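Local coordinates for uncharacterized conserved protein (Methanopyrus kandleri AV19, PDB 2QYA) that is of unknown function but belongs to the DUF424 family of conserved proteins and probably assembles as a pair of identical subunits, at residues L27-K32 and L38-P43. The protein carries 2 engineered substitutions. Numbering follows the deposited sequence.
Sequences LGVELK and LHISEP
L38 pairs with L31 through two backbone hydrogen bonds, L38 N to L31 O at 2.7 Å and L31 N to L38 O at 2.8 Å, the signature of an antiparallel hydrogen-bonded pair in the two-stranded β-hairpin of 30-33 and 36-39. L38 O also has E30 CA close by in a weaker CA-H...O contact. The L38 side chain lies on the same side of the hairpin as L31, which reaches V102, while L38 itself packs against Y45 and, across the subunit interface, E69 of the second subunit. H39 forms the next, non-hydrogen-bonded pair with E30, and both side chains rise together from the other side of the ribbon. Carboxylate and imidazole planes stand 85° apart, with E30 OE2 near the ring plane at its edge, 3.2 Å from H39 CD2; the oxygen thus meets a carbon of the ring.

Beyond H39 the strand ends, but the ladder of bonds continues: I40 N reaches V29 O at 3.0 Å and I40 O takes the N-H of G28 at 2.7 Å. I40 is the centre of an inverse gamma turn, closed by a weak bond from S41 N to H39 O. Its CG1, beside its own backbone N but turned well away from the staggered position (chi1 -32°), runs alongside V29 CG1, and CD1 continues to L31 CD1 at 3.8 Å. An alanine here, lacking everything beyond CB, is likely to leave V29 and L31 without their common apolar neighbour. Past the turn, the chain toward E42 is met by L27, whose CG is anti to its N (chi1 177°); CD1 approaches I40 O to 3.4 Å and E42 N to 3.9 Å.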
ATOM      1  N   LEU A  27      12.057 -11.746  11.489  1.00 57.44           N
ATOM      2  CA  LEU A  27      12.821 -10.920  10.560  1.00 58.84           C
ATOM      3  C   LEU A  27      14.090 -11.656  10.132  1.00 60.45           C
ATOM      4  O   LEU A  27      14.803 -12.240  10.966  1.00 60.50           O
ATOM      5  CB  LEU A  27      13.112  -9.548  11.168  1.00 58.68           C
ATOM      6  CG  LEU A  27      13.975  -8.578  10.350  1.00 59.58           C
ATOM      7  CD1 LEU A  27      13.457  -8.473   8.932  1.00 60.43           C
ATOM      8  CD2 LEU A  27      14.081  -7.192  10.988  1.00 57.79           C
ATOM      9  N   GLY A  28      14.323 -11.669   8.820  1.00 61.99           N
ATOM     10  CA  GLY A  28      15.453 -12.379   8.228  1.00 64.11           C
ATOM     11  C   GLY A  28      15.336 -13.892   8.120  1.00 65.68           C
ATOM     12  O   GLY A  28      16.341 -14.579   7.944  1.00 66.26           O
ATOM     13  N   VAL A  29      14.125 -14.428   8.232  1.00 67.09           N
ATOM     14  CA  VAL A  29      13.918 -15.874   8.072  1.00 68.31           C
ATOM     15  C   VAL A  29      13.350 -16.178   6.673  1.00 69.26           C
ATOM     16  O   VAL A  29      12.954 -15.265   5.943  1.00 69.17           O
ATOM     17  CB  VAL A  29      13.047 -16.473   9.229  1.00 68.15           C
ATOM     18  CG1 VAL A  29      11.585 -16.510   8.859  1.00 68.01           C
ATOM     19  CG2 VAL A  29      13.515 -17.865   9.591  1.00 68.46           C
ATOM     20  N   GLU A  30      13.362 -17.449   6.288  1.00 70.90           N
ATOM     21  CA  GLU A  30      12.759 -17.875   5.028  1.00 72.48           C
ATOM     22  C   GLU A  30      11.612 -18.844   5.269  1.00 72.85           C
ATOM     23  O   GLU A  30      11.737 -19.802   6.034  1.00 72.76           O
ATOM     24  CB  GLU A  30      13.797 -18.477   4.079  1.00 72.69           C
ATOM     25  CG  GLU A  30      14.694 -17.425   3.435  1.00 75.03           C
ATOM     26  CD  GLU A  30      15.454 -17.931   2.210  1.00 78.90           C
ATOM     27  OE1 GLU A  30      15.096 -19.005   1.654  1.00 78.98           O
ATOM     28  OE2 GLU A  30      16.417 -17.232   1.805  1.00 80.00           O
ATOM     29  N   LEU A  31      10.483 -18.567   4.633  1.00 73.55           N
ATOM     30  CA  LEU A  31       9.320 -19.417   4.777  1.00 74.30           C
ATOM     31  C   LEU A  31       8.991 -20.037   3.439  1.00 74.98           C
ATOM     32  O   LEU A  31       8.930 -19.349   2.412  1.00 75.16           O
ATOM     33  CB  LEU A  31       8.113 -18.639   5.317  1.00 74.24           C
ATOM     34  CG  LEU A  31       8.258 -17.722   6.540  1.00 74.25           C
ATOM     35  CD1 LEU A  31       6.935 -17.020   6.791  1.00 73.29           C
ATOM     36  CD2 LEU A  31       8.702 -18.493   7.779  1.00 73.67           C
ATOM     37  N   LYS A  32       8.786 -21.346   3.463  1.00 75.48           N
ATOM     38  CA  LYS A  32       8.446 -22.096   2.270  1.00 76.09           C
ATOM     39  C   LYS A  32       6.987 -22.508   2.350  1.00 76.24           C
ATOM     40  O   LYS A  32       6.531 -22.980   3.388  1.00 76.40           O
ATOM     41  CB  LYS A  32       9.357 -23.320   2.139  1.00 75.88           C
ATOM     42  CG  LYS A  32      10.641 -23.068   1.344  1.00 76.38           C
ATOM     43  CD  LYS A  32      11.592 -24.272   1.405  1.00 76.94           C
ATOM     44  CE  LYS A  32      12.398 -24.466   0.109  1.00 78.47           C
ATOM     45  NZ  LYS A  32      13.285 -23.300  -0.232  1.00 79.42           N
ATOM     46  N   LEU A  38       9.272 -17.300   0.732  1.00 75.31           N
ATOM     47  CA  LEU A  38       9.145 -15.947   1.231  1.00 74.41           C
ATOM     48  C   LEU A  38      10.394 -15.590   2.022  1.00 73.10           C
ATOM     49  O   LEU A  38      10.774 -16.281   2.963  1.00 72.92           O
ATOM     50  CB  LEU A  38       7.862 -15.748   2.060  1.00 74.52           C
ATOM     51  CG  LEU A  38       7.643 -14.354   2.689  1.00 75.45           C
ATOM     52  CD1 LEU A  38       7.666 -13.198   1.668  1.00 75.65           C
ATOM     53  CD2 LEU A  38       6.375 -14.291   3.543  1.00 75.07           C
ATOM     54  N   HIS A  39      11.032 -14.510   1.597  1.00 72.10           N
ATOM     55  CA  HIS A  39      12.138 -13.901   2.330  1.00 71.01           C
ATOM     56  C   HIS A  39      11.576 -12.787   3.212  1.00 69.39           C
ATOM     57  O   HIS A  39      11.056 -11.794   2.703  1.00 68.70           O
ATOM     58  CB  HIS A  39      13.171 -13.336   1.342  1.00 71.36           C
ATOM     59  CG  HIS A  39      13.536 -14.290   0.246  1.00 72.21           C
ATOM     60  ND1 HIS A  39      12.929 -14.269  -0.991  1.00 73.38           N
ATOM     61  CD2 HIS A  39      14.431 -15.306   0.208  1.00 72.93           C
ATOM     62  CE1 HIS A  39      13.444 -15.222  -1.748  1.00 73.45           C
ATOM     63  NE2 HIS A  39      14.359 -15.864  -1.045  1.00 73.28           N
ATOM     64  N   ILE A  40      11.645 -12.968   4.527  1.00 67.95           N
ATOM     65  CA  ILE A  40      11.202 -11.917   5.454  1.00 66.72           C
ATOM     66  C   ILE A  40      12.333 -10.879   5.551  1.00 66.27           C
ATOM     67  O   ILE A  40      13.049 -10.797   6.552  1.00 66.19           O
ATOM     68  CB  ILE A  40      10.779 -12.455   6.857  1.00 66.06           C
ATOM     69  CG1 ILE A  40      10.160 -13.852   6.781  1.00 66.82           C
ATOM     70  CG2 ILE A  40       9.820 -11.519   7.533  1.00 64.73           C
ATOM     71  CD1 ILE A  40       8.967 -14.007   5.856  1.00 66.63           C
ATOM     72  N   SER A  41      12.467 -10.090   4.483  1.00 65.72           N
ATOM     73  CA  SER A  41      13.635  -9.230   4.255  1.00 65.01           C
ATOM     74  C   SER A  41      13.513  -7.882   4.928  1.00 64.10           C
ATOM     75  O   SER A  41      12.429  -7.306   4.974  1.00 63.77           O
ATOM     76  CB  SER A  41      13.883  -9.034   2.746  1.00 65.10           C
ATOM     77  OG  SER A  41      12.923  -8.163   2.155  1.00 64.36           O
ATOM     78  N   GLU A  42      14.654  -7.393   5.415  1.00 63.65           N
ATOM     79  CA  GLU A  42      14.774  -6.124   6.138  1.00 63.03           C
ATOM     80  C   GLU A  42      14.145  -4.915   5.433  1.00 61.99           C
ATOM     81  O   GLU A  42      13.423  -4.137   6.078  1.00 62.35           O
ATOM     82  CB  GLU A  42      16.237  -5.846   6.532  1.00 63.34           C
ATOM     83  CG  GLU A  42      16.534  -4.376   6.870  1.00 65.49           C
ATOM     84  CD  GLU A  42      17.429  -4.175   8.112  1.00 68.70           C
ATOM     85  OE1 GLU A  42      17.656  -5.149   8.879  1.00 67.32           O
ATOM     86  OE2 GLU A  42      17.883  -3.015   8.325  1.00 69.29           O
ATOM     87  N   PRO A  43      14.391  -4.743   4.116  1.00 60.54           N
ATOM     88  CA  PRO A  43      13.757  -3.561   3.517  1.00 59.35           C
ATOM     89  C   PRO A  43      12.215  -3.562   3.666  1.00 57.79           C
ATOM     90  O   PRO A  43      11.664  -2.570   4.112  1.00 57.30           O
ATOM     91  CB  PRO A  43      14.208  -3.618   2.053  1.00 59.45           C
ATOM     92  CG  PRO A  43      14.605  -5.039   1.832  1.00 60.08           C
ATOM     93  CD  PRO A  43      15.170  -5.507   3.129  1.00 60.33           C
TER